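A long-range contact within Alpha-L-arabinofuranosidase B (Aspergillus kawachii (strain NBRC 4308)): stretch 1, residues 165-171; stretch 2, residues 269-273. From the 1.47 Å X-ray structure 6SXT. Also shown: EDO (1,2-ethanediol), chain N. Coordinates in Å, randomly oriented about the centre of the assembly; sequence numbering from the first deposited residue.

Stretch 1 165-171: GNAETSS
Stretch 2 (269-273) SKEGA

A single antiparallel bridge pair, flanked by two side chains that each reach across to a backbone NH, joins a short strand and its following turn to an irregular segment at least 101 residues away in sequence. The bridge sets the register: A167 lies opposite A273, CA to CA 4.8 Å, and each alanine serves the other twice, A167 N donating to A273 O at 2.8 Å and A273 N to A167 O at 3.1 Å. Both CB atoms lie on the same face of this small sheet. The bridge is a single pair, and the touching parts run 85° apart from end to end; the next close approach is E168 to E271, 5.2 Å between CA atoms.

Stretch 1 enters through G165 (phi/psi 146/-147), where the chain turns a corner; a CB there would jam against the preceding carbonyl, so glycine fits. N166 (-85/131) and A167 (-147/-172) are extended, then E168 (-82/140) opens a type I turn through T169 (-74/-18) and S170 (-86/-11) to S171, closed by a weak bond from S171 N to E168 O, 3.5 Å. Stretch 2 passes from K270 (-67/149) through E271 (-108/-16) and G272 (90/0) to A273 (-73/163). G272 again has a backbone that calls for glycine.

Two side chains add further hydrogen bonds beside the bridge. N166, chi1 t and chi2 -48°, leaves its backbone sideways but brings its end closer, so that N166 OD1 accepts from G272 N at 2.9 Å. The same N166 OD1 takes a proton from a water, 2.7 Å away, which in turn accepts from E271 N at 2.8 Å. Asparagine suits this buried place because its ND2 is also satisfied, elsewhere in the structure.

E271 answers in the other direction. Its CB points toward stretch 1, and chi1 m, chi2 t and chi3 3° extend the carboxylate to the turn, where E271 OE1 accepts from T169 N at 3.0 Å. A second water donates to E271 OE1 at 2.6 Å and is hydrogen-bonded to S170 OG at 2.7 Å, with S170 in rotamer p.

The contact buries 403 Å², with A273 and E271 covered most. The small A273 methyl packs against the turn, its CB 3.5 Å from E168 O and 4.1 Å from T169 CG2, with T169 in rotamer p. K270 packs its CB 3.8 Å from N166 OD1, while the end of its side chain leads away.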

# COMPACT_ATOMS: atom_id res chain seq x y z
N GLY A 165 -10.27 -3.97 -9.45
CA GLY A 165 -11.18 -4.18 -10.57
C GLY A 165 -12.61 -4.46 -10.18
O GLY A 165 -13.10 -3.93 -9.19
N ASN A 166 -13.28 -5.28 -10.98
CA ASN A 166 -14.75 -5.42 -11.00
C ASN A 166 -15.18 -6.41 -9.92
O ASN A 166 -14.60 -7.53 -9.85
CB ASN A 166 -15.18 -5.89 -12.38
CG ASN A 166 -16.63 -5.61 -12.75
OD1 ASN A 166 -17.52 -5.90 -11.94
ND2 ASN A 166 -16.86 -5.02 -13.91
N ALA A 167 -16.16 -6.04 -9.10
CA ALA A 167 -16.58 -6.88 -7.99
C ALA A 167 -18.08 -6.76 -7.69
O ALA A 167 -18.78 -6.11 -8.43
CB ALA A 167 -15.73 -6.64 -6.80
N GLU A 168 -18.46 -7.37 -6.58
CA GLU A 168 -19.87 -7.50 -6.19
C GLU A 168 -20.35 -6.22 -5.51
O GLU A 168 -19.63 -5.65 -4.68
CB GLU A 168 -20.01 -8.64 -5.21
CG GLU A 168 -19.72 -9.98 -5.82
CD GLU A 168 -18.33 -10.51 -5.53
OE1 GLU A 168 -17.44 -9.67 -5.27
OE2 GLU A 168 -18.18 -11.77 -5.51
N THR A 169 -21.57 -5.79 -5.80
CA THR A 169 -22.11 -4.56 -5.19
C THR A 169 -22.49 -4.76 -3.74
O THR A 169 -22.63 -3.76 -3.05
CB THR A 169 -23.29 -4.01 -5.98
OG1 THR A 169 -24.27 -5.05 -6.08
CG2 THR A 169 -22.91 -3.56 -7.36
N SER A 170 -22.67 -6.00 -3.28
CA SER A 170 -23.05 -6.29 -1.89
C SER A 170 -21.86 -6.39 -0.94
O SER A 170 -22.07 -6.63 0.27
CB SER A 170 -23.86 -7.56 -1.85
OG SER A 170 -23.10 -8.65 -2.33
N SER A 171 -20.61 -6.44 -1.44
CA SER A 171 -19.42 -6.72 -0.64
C SER A 171 -19.45 -8.15 -0.11
O SER A 171 -18.78 -8.45 0.88
CB SER A 171 -19.21 -5.73 0.46
OG SER A 171 -19.35 -4.38 -0.01
N SER A 269 -20.80 -13.10 -14.71
CA SER A 269 -21.90 -12.41 -13.99
C SER A 269 -21.36 -11.16 -13.28
O SER A 269 -21.54 -11.03 -12.08
CB SER A 269 -22.51 -13.35 -13.00
OG SER A 269 -23.01 -14.47 -13.71
N LYS A 270 -20.64 -10.31 -14.01
CA LYS A 270 -20.00 -9.17 -13.31
C LYS A 270 -21.06 -8.21 -12.79
O LYS A 270 -22.14 -8.05 -13.47
CB LYS A 270 -19.04 -8.47 -14.25
CG LYS A 270 -17.92 -9.41 -14.68
CD LYS A 270 -16.91 -8.70 -15.50
CE LYS A 270 -17.45 -8.06 -16.72
NZ LYS A 270 -17.82 -9.12 -17.71
N GLU A 271 -20.77 -7.56 -11.67
CA GLU A 271 -21.76 -6.69 -11.00
C GLU A 271 -21.41 -5.20 -11.15
O GLU A 271 -22.28 -4.37 -10.85
CB GLU A 271 -21.89 -7.13 -9.56
CG GLU A 271 -22.32 -8.60 -9.44
CD GLU A 271 -22.79 -9.01 -8.06
OE1 GLU A 271 -22.85 -8.14 -7.16
OE2 GLU A 271 -23.00 -10.24 -7.85
N GLY A 272 -20.17 -4.86 -11.54
CA GLY A 272 -19.81 -3.47 -11.83
C GLY A 272 -19.28 -2.67 -10.65
O GLY A 272 -18.92 -1.53 -10.87
N ALA A 273 -19.16 -3.21 -9.46
CA ALA A 273 -18.54 -2.49 -8.34
C ALA A 273 -17.03 -2.41 -8.60
O ALA A 273 -16.53 -3.26 -9.37
CB ALA A 273 -18.82 -3.18 -7.03
C1 EDO N . -26.14 -6.60 -10.00
O1 EDO N . -25.81 -6.53 -8.64
C2 EDO N . -25.48 -5.55 -10.82
O2 EDO N . -25.83 -5.64 -12.21
O HOH W 1 -18.18 -8.27 -10.78
O HOH W 2 -23.96 -8.44 -4.86